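PDB 4KV7: probable leucine/isoleucine/valine-binding protein from Rhodopirellula baltica, which probably binds branched-chain amino acids or related small ligands, as a periplasmic binding protein of the leucine-binding family. Local coordinates for residues I308-I320 against I329-L343. The protein carries 1 engineered substitution. Residues are numbered along the deposited sequence; the frame is centred on the assembly and turned at random.
Sequences IVGRILVKAVTSI and IAAALEQLGQFDIGL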
ATOM      1  N   ILE A 308       9.122  -5.410   4.068  1.00  9.12           N
ATOM      2  CA  ILE A 308       9.517  -4.306   4.946  1.00  9.47           C
ATOM      3  C   ILE A 308       8.710  -4.313   6.241  1.00  9.22           C
ATOM      4  O   ILE A 308       9.276  -4.185   7.332  1.00  9.59           O
ATOM      5  CB  ILE A 308       9.371  -2.959   4.226  1.00  9.48           C
ATOM      6  CG1 ILE A 308      10.469  -2.838   3.176  1.00  9.38           C
ATOM      7  CG2 ILE A 308       9.417  -1.793   5.221  1.00 10.50           C
ATOM      8  CD1 ILE A 308      10.261  -1.743   2.151  1.00 10.74           C
ATOM      9  N   VAL A 309       7.402  -4.488   6.125  1.00  9.18           N
ATOM     10  CA  VAL A 309       6.548  -4.598   7.296  1.00 10.93           C
ATOM     11  C   VAL A 309       7.000  -5.756   8.197  1.00 10.04           C
ATOM     12  O   VAL A 309       7.134  -5.588   9.416  1.00 10.34           O
ATOM     13  CB  VAL A 309       5.076  -4.721   6.866  1.00 10.36           C
ATOM     14  CG1 VAL A 309       4.194  -5.077   8.045  1.00 11.87           C
ATOM     15  CG2 VAL A 309       4.612  -3.419   6.241  1.00 12.02           C
ATOM     16  N   GLY A 310       7.241  -6.926   7.607  1.00  9.56           N
ATOM     17  CA  GLY A 310       7.724  -8.066   8.364  1.00 10.56           C
ATOM     18  C   GLY A 310       9.055  -7.781   9.045  1.00 10.10           C
ATOM     19  O   GLY A 310       9.252  -8.136  10.216  1.00 11.10           O
ATOM     20  N   ARG A 311       9.976  -7.144   8.324  1.00 10.33           N
ATOM     21  CA  ARG A 311      11.282  -6.799   8.883  1.00 11.45           C
ATOM     22  C   ARG A 311      11.162  -5.865  10.082  1.00 10.67           C
ATOM     23  O   ARG A 311      11.833  -6.053  11.092  1.00 12.10           O
ATOM     24  CB  ARG A 311      12.185  -6.160   7.819  1.00 11.75           C
ATOM     25  CG  ARG A 311      12.833  -7.128   6.832  1.00 12.41           C
ATOM     26  CD  ARG A 311      13.961  -7.922   7.473  1.00 14.14           C
ATOM     27  NE  ARG A 311      15.021  -7.034   7.939  1.00 15.32           N
ATOM     28  CZ  ARG A 311      16.015  -6.584   7.176  1.00 15.78           C
ATOM     29  NH1 ARG A 311      16.109  -6.958   5.904  1.00 16.18           N
ATOM     30  NH2 ARG A 311      16.932  -5.773   7.689  1.00 18.46           N
ATOM     31  N   ILE A 312      10.311  -4.850   9.971  1.00 11.07           N
ATOM     32  CA  ILE A 312      10.129  -3.913  11.075  1.00 11.05           C
ATOM     33  C   ILE A 312       9.498  -4.597  12.284  1.00 11.08           C
ATOM     34  O   ILE A 312       9.933  -4.393  13.419  1.00 12.05           O
ATOM     35  CB  ILE A 312       9.297  -2.690  10.650  1.00 11.02           C
ATOM     36  CG1 ILE A 312      10.020  -1.921   9.540  1.00 11.07           C
ATOM     37  CG2 ILE A 312       9.018  -1.783  11.846  1.00 11.69           C
ATOM     38  CD1 ILE A 312       9.168  -0.868   8.872  1.00 12.18           C
ATOM     39  N   LEU A 313       8.489  -5.419  12.035  1.00 11.45           N
ATOM     40  CA  LEU A 313       7.847  -6.182  13.097  1.00 11.51           C
ATOM     41  C   LEU A 313       8.850  -7.060  13.840  1.00 11.31           C
ATOM     42  O   LEU A 313       8.894  -7.060  15.078  1.00 12.99           O
ATOM     43  CB  LEU A 313       6.731  -7.046  12.520  1.00 12.11           C
ATOM     44  CG  LEU A 313       5.998  -7.914  13.541  1.00 11.65           C
ATOM     45  CD1 LEU A 313       5.278  -7.056  14.570  1.00 15.68           C
ATOM     46  CD2 LEU A 313       5.040  -8.843  12.821  1.00 14.18           C
ATOM     47  N   VAL A 314       9.668  -7.798  13.090  1.00 10.97           N
ATOM     48  CA  VAL A 314      10.673  -8.660  13.703  1.00 13.22           C
ATOM     49  C   VAL A 314      11.684  -7.850  14.511  1.00 11.30           C
ATOM     50  O   VAL A 314      12.030  -8.229  15.630  1.00 13.24           O
ATOM     51  CB  VAL A 314      11.363  -9.552  12.640  1.00 12.17           C
ATOM     52  CG1 VAL A 314      12.610 -10.217  13.207  1.00 15.88           C
ATOM     53  CG2 VAL A 314      10.376 -10.595  12.097  1.00 14.98           C
ATOM     54  N   LYS A 315      12.145  -6.733  13.956  1.00 12.83           N
ATOM     55  CA  LYS A 315      13.039  -5.843  14.688  1.00 13.84           C
ATOM     56  C   LYS A 315      12.420  -5.407  16.020  1.00 13.63           C
ATOM     57  O   LYS A 315      13.074  -5.460  17.065  1.00 14.12           O
ATOM     58  CB  LYS A 315      13.393  -4.626  13.828  1.00 14.25           C
ATOM     59  CG  LYS A 315      14.383  -3.655  14.475  1.00 16.22           C
ATOM     60  CD  LYS A 315      14.785  -2.557  13.491  1.00 16.93           C
ATOM     61  CE  LYS A 315      15.781  -1.573  14.082  1.00 21.37           C
ATOM     62  NZ  LYS A 315      17.145  -2.174  14.177  1.00 24.97           N
ATOM     63  N   ALA A 316      11.154  -5.005  15.996  1.00 12.60           N
ATOM     64  CA  ALA A 316      10.476  -4.621  17.230  1.00 14.48           C
ATOM     65  C   ALA A 316      10.384  -5.794  18.206  1.00 13.77           C
ATOM     66  O   ALA A 316      10.674  -5.646  19.392  1.00 14.86           O
ATOM     67  CB  ALA A 316       9.086  -4.057  16.933  1.00 14.22           C
ATOM     68  N   VAL A 317       9.980  -6.959  17.718  1.00 13.26           N
ATOM     69  CA  VAL A 317       9.846  -8.120  18.596  1.00 15.19           C
ATOM     70  C   VAL A 317      11.185  -8.503  19.238  1.00 15.75           C
ATOM     71  O   VAL A 317      11.238  -8.830  20.426  1.00 16.12           O
ATOM     72  CB  VAL A 317       9.208  -9.318  17.862  1.00 14.87           C
ATOM     73  CG1 VAL A 317       9.244 -10.566  18.731  1.00 18.35           C
ATOM     74  CG2 VAL A 317       7.775  -8.984  17.462  1.00 16.73           C
ATOM     75  N   THR A 318      12.271  -8.411  18.469  1.00 15.06           N
ATOM     76  CA  THR A 318      13.609  -8.747  18.965  1.00 18.26           C
ATOM     77  C   THR A 318      14.000  -7.897  20.174  1.00 17.48           C
ATOM     78  O   THR A 318      14.738  -8.346  21.059  1.00 18.31           O
ATOM     79  CB  THR A 318      14.677  -8.565  17.853  1.00 19.50           C
ATOM     80  OG1 THR A 318      14.386  -9.443  16.761  1.00 24.68           O
ATOM     81  CG2 THR A 318      16.074  -8.871  18.366  1.00 24.82           C
ATOM     82  N   SER A 319      13.488  -6.673  20.217  1.00 16.83           N
ATOM     83  CA  SER A 319      13.844  -5.727  21.266  1.00 17.30           C
ATOM     84  C   SER A 319      13.124  -5.977  22.582  1.00 17.65           C
ATOM     85  O   SER A 319      13.501  -5.421  23.608  1.00 20.26           O
ATOM     86  CB  SER A 319      13.557  -4.296  20.813  1.00 19.46           C
ATOM     87  OG  SER A 319      12.172  -4.005  20.869  1.00 17.73           O
ATOM     88  N   ILE A 320      12.082  -6.798  22.555  1.00 16.25           N
ATOM     89  CA  ILE A 320      11.262  -6.981  23.741  1.00 16.31           C
ATOM     90  C   ILE A 320      11.995  -7.792  24.790  1.00 19.14           C
ATOM     91  O   ILE A 320      12.561  -8.843  24.492  1.00 20.04           O
ATOM     92  CB  ILE A 320       9.920  -7.672  23.405  1.00 14.98           C
ATOM     93  CG1 ILE A 320       9.069  -6.769  22.514  1.00 15.97           C
ATOM     94  CG2 ILE A 320       9.151  -8.010  24.681  1.00 19.00           C
ATOM     95  CD1 ILE A 320       7.808  -7.425  21.990  1.00 15.86           C
ATOM     96  N   ILE A 329       4.227  -5.420  22.191  1.00 14.95           N
ATOM     97  CA  ILE A 329       4.500  -5.164  20.782  1.00 14.39           C
ATOM     98  C   ILE A 329       4.203  -3.708  20.418  1.00 15.58           C
ATOM     99  O   ILE A 329       4.994  -3.067  19.734  1.00 14.95           O
ATOM    100  CB  ILE A 329       3.760  -6.143  19.863  1.00 15.23           C
ATOM    101  CG1 ILE A 329       4.427  -7.518  19.960  1.00 16.26           C
ATOM    102  CG2 ILE A 329       3.748  -5.638  18.413  1.00 14.88           C
ATOM    103  CD1 ILE A 329       3.693  -8.614  19.241  1.00 19.03           C
ATOM    104  N   ALA A 330       3.083  -3.184  20.904  1.00 15.70           N
ATOM    105  CA  ALA A 330       2.749  -1.785  20.675  1.00 16.85           C
ATOM    106  C   ALA A 330       3.872  -0.891  21.213  1.00 18.50           C
ATOM    107  O   ALA A 330       4.320   0.035  20.536  1.00 20.36           O
ATOM    108  CB  ALA A 330       1.420  -1.445  21.331  1.00 20.70           C
ATOM    109  N   ALA A 331       4.342  -1.189  22.420  1.00 17.12           N
ATOM    110  CA  ALA A 331       5.417  -0.413  23.028  1.00 19.44           C
ATOM    111  C   ALA A 331       6.716  -0.552  22.238  1.00 17.29           C
ATOM    112  O   ALA A 331       7.427   0.428  22.027  1.00 18.43           O
ATOM    113  CB  ALA A 331       5.622  -0.825  24.482  1.00 20.55           C
ATOM    114  N   ALA A 332       7.027  -1.765  21.792  1.00 15.82           N
ATOM    115  CA  ALA A 332       8.278  -1.998  21.077  1.00 16.40           C
ATOM    116  C   ALA A 332       8.316  -1.268  19.736  1.00 15.55           C
ATOM    117  O   ALA A 332       9.367  -0.788  19.310  1.00 16.07           O
ATOM    118  CB  ALA A 332       8.511  -3.481  20.880  1.00 17.13           C
ATOM    119  N   LEU A 333       7.181  -1.207  19.054  1.00 15.06           N
ATOM    120  CA  LEU A 333       7.102  -0.462  17.807  1.00 15.81           C
ATOM    121  C   LEU A 333       7.391   1.021  18.060  1.00 15.40           C
ATOM    122  O   LEU A 333       8.142   1.646  17.309  1.00 17.91           O
ATOM    123  CB  LEU A 333       5.737  -0.663  17.147  1.00 16.00           C
ATOM    124  CG  LEU A 333       5.524  -2.031  16.498  1.00 15.57           C
ATOM    125  CD1 LEU A 333       4.048  -2.264  16.203  1.00 17.79           C
ATOM    126  CD2 LEU A 333       6.362  -2.169  15.227  1.00 17.11           C
ATOM    127  N   GLU A 334       6.825   1.570  19.130  1.00 16.96           N
ATOM    128  CA  GLU A 334       7.051   2.972  19.467  1.00 17.10           C
ATOM    129  C   GLU A 334       8.476   3.236  19.953  1.00 21.27           C
ATOM    130  O   GLU A 334       8.986   4.350  19.824  1.00 28.16           O
ATOM    131  CB  GLU A 334       6.020   3.446  20.492  1.00 19.39           C
ATOM    132  CG  GLU A 334       4.610   3.450  19.918  1.00 20.23           C
ATOM    133  CD  GLU A 334       3.559   3.967  20.878  1.00 21.87           C
ATOM    134  OE1 GLU A 334       3.842   4.069  22.088  1.00 25.06           O
ATOM    135  OE2 GLU A 334       2.441   4.269  20.410  1.00 24.34           O
ATOM    136  N   GLN A 335       9.118   2.209  20.500  1.00 18.26           N
ATOM    137  CA  GLN A 335      10.477   2.328  21.009  1.00 17.71           C
ATOM    138  C   GLN A 335      11.517   2.284  19.889  1.00 17.77           C
ATOM    139  O   GLN A 335      12.694   2.551  20.129  1.00 19.47           O
ATOM    140  CB  GLN A 335      10.743   1.211  22.025  1.00 21.76           C
ATOM    141  CG  GLN A 335      12.007   1.370  22.849  1.00 32.07           C
ATOM    142  N   LEU A 336      11.097   1.959  18.669  1.00 17.47           N
ATOM    143  CA  LEU A 336      12.041   1.909  17.549  1.00 16.76           C
ATOM    144  C   LEU A 336      12.752   3.252  17.331  1.00 16.65           C
ATOM    145  O   LEU A 336      13.929   3.286  16.950  1.00 18.68           O
ATOM    146  CB  LEU A 336      11.347   1.459  16.259  1.00 17.78           C
ATOM    147  CG  LEU A 336      10.989  -0.025  16.163  1.00 18.65           C
ATOM    148  CD1 LEU A 336      10.024  -0.253  15.009  1.00 18.65           C
ATOM    149  CD2 LEU A 336      12.241  -0.861  15.982  1.00 25.93           C
ATOM    150  N   GLY A 337      12.052   4.354  17.598  1.00 15.50           N
ATOM    151  CA  GLY A 337      12.646   5.674  17.444  1.00 16.71           C
ATOM    152  C   GLY A 337      13.078   5.937  16.014  1.00 14.26           C
ATOM    153  O   GLY A 337      12.391   5.559  15.068  1.00 14.77           O
ATOM    154  N   GLN A 338      14.210   6.618  15.853  1.00 15.30           N
ATOM    155  CA  GLN A 338      14.796   6.770  14.531  1.00 16.11           C
ATOM    156  C   GLN A 338      15.682   5.568  14.256  1.00 15.97           C
ATOM    157  O   GLN A 338      16.600   5.273  15.025  1.00 18.69           O
ATOM    158  CB  GLN A 338      15.588   8.072  14.399  1.00 21.25           C
ATOM    159  CG  GLN A 338      16.086   8.289  12.980  1.00 21.91           C
ATOM    160  CD  GLN A 338      16.795   9.610  12.801  1.00 29.06           C
ATOM    161  OE1 GLN A 338      16.230  10.674  13.059  1.00 35.78           O
ATOM    162  NE2 GLN A 338      18.044   9.552  12.355  1.00 32.72           N
ATOM    163  N   PHE A 339      15.405   4.864  13.170  1.00 16.04           N
ATOM    164  CA  PHE A 339      16.123   3.630  12.888  1.00 17.32           C
ATOM    165  C   PHE A 339      16.384   3.458  11.400  1.00 16.88           C
ATOM    166  O   PHE A 339      15.782   4.125  10.558  1.00 16.33           O
ATOM    167  CB  PHE A 339      15.403   2.408  13.486  1.00 17.65           C
ATOM    168  CG  PHE A 339      14.055   2.116  12.875  1.00 14.57           C
ATOM    169  CD1 PHE A 339      12.939   2.869  13.221  1.00 15.11           C
ATOM    170  CD2 PHE A 339      13.898   1.061  11.990  1.00 16.38           C
ATOM    171  CE1 PHE A 339      11.704   2.594  12.676  1.00 15.86           C
ATOM    172  CE2 PHE A 339      12.663   0.780  11.443  1.00 16.37           C
ATOM    173  CZ  PHE A 339      11.562   1.545  11.783  1.00 16.14           C
ATOM    174  N   ASP A 340      17.309   2.559  11.098  1.00 24.20           N
ATOM    175  CA  ASP A 340      17.767   2.338   9.738  1.00 22.95           C
ATOM    176  C   ASP A 340      17.627   0.857   9.434  1.00 20.17           C
ATOM    177  O   ASP A 340      18.119   0.020  10.191  1.00 24.90           O
ATOM    178  CB  ASP A 340      19.232   2.765   9.633  1.00 26.89           C
ATOM    179  CG  ASP A 340      19.810   2.571   8.245  1.00 33.16           C
ATOM    180  OD1 ASP A 340      19.036   2.524   7.263  1.00 30.02           O
ATOM    181  OD2 ASP A 340      21.053   2.481   8.144  1.00 38.43           O
ATOM    182  N   ILE A 341      16.936   0.524   8.350  1.00 17.32           N
ATOM    183  CA  ILE A 341      16.844  -0.874   7.929  1.00 18.33           C
ATOM    184  C   ILE A 341      17.411  -1.086   6.529  1.00 16.63           C
ATOM    185  O   ILE A 341      17.148  -2.102   5.895  1.00 18.05           O
ATOM    186  CB  ILE A 341      15.400  -1.445   8.010  1.00 22.54           C
ATOM    187  CG1 ILE A 341      14.420  -0.603   7.190  1.00 22.24           C
ATOM    188  CG2 ILE A 341      14.936  -1.549   9.450  1.00 28.15           C
ATOM    189  CD1 ILE A 341      12.979  -1.130   7.247  1.00 28.79           C
ATOM    190  N   GLY A 342      18.197  -0.129   6.048  1.00 17.22           N
ATOM    191  CA  GLY A 342      18.851  -0.278   4.759  1.00 17.10           C
ATOM    192  C   GLY A 342      18.081   0.268   3.573  1.00 16.42           C
ATOM    193  O   GLY A 342      18.297  -0.173   2.442  1.00 17.12           O
ATOM    194  N   LEU A 343      17.200   1.236   3.831  1.00 15.88           N
ATOM    195  CA  LEU A 343      16.397   1.879   2.790  1.00 18.75           C
ATOM    196  C   LEU A 343      17.056   3.127   2.206  1.00 21.54           C
ATOM    197  O   LEU A 343      16.540   3.717   1.258  1.00 30.71           O
ATOM    198  CB  LEU A 343      15.028   2.254   3.342  1.00 19.18           C
ATOM    199  CG  LEU A 343      14.068   1.082   3.439  1.00 17.30           C
ATOM    200  CD1 LEU A 343      12.822   1.464   4.200  1.00 21.83           C
ATOM    201  CD2 LEU A 343      13.711   0.605   2.042  1.00 22.41           C
TER
HETATM  202  O   HOH W   1      18.786  -3.923   6.077  1.00 32.96           O
HETATM  203  O   HOH W   2      11.868  -1.462  19.714  1.00 27.90           O
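A316 and A332 meet where the helices of 308-320 and 329-343 come together, their CB atoms 4.0 Å apart. The short side chains let the axes approach to 8.4 Å, crossing at 105°. L333 reaches in beside them and sets CD2 3.7 Å from A316 CB. At the end of helix 308-319, I320 lays CG1 against A332 CB.

Beyond the crossing the chain leaves helical geometry at G337, with positive phi, turns a corner at Q338 and runs back along the first helix. I312 CG1 lies anti to the carbonyl carbon (chi1 -62°), which leaves CG2 anti to the backbone N; CG2 touches L336 CD1 at 3.7 Å and also F339 CZ. I341 crosses I312 at about a right angle, with CD1 3.8 Å from I312 CG1. K315 is extended as far as CE. Its CG and CD cross L336 CD2 at a slant, and the chain then runs past F339 in the opposite direction; CE lies 3.9 Å from F339 CD2.

No direct hydrogen bond joins the segments. One water links R311 NH2 to I341 O, and another donates to S319 OG and A332 O. S319 OG gives its own proton to A316 O, which also takes S319 N. R311 NH1 makes a salt bridge to E285 and a hydrogen bond to Y307 OH, which help place the guanidinium. Outside the pair, F113 packs on I312 and L333, and L347 on F339 and I341.

The contact thus joins two consecutive helices and the returning segment 336-343 of a periplasmic-binding-protein fold. Apolar side chains do the joining; water, not direct bonds, links R311 to I341 O and S319 to A332 O.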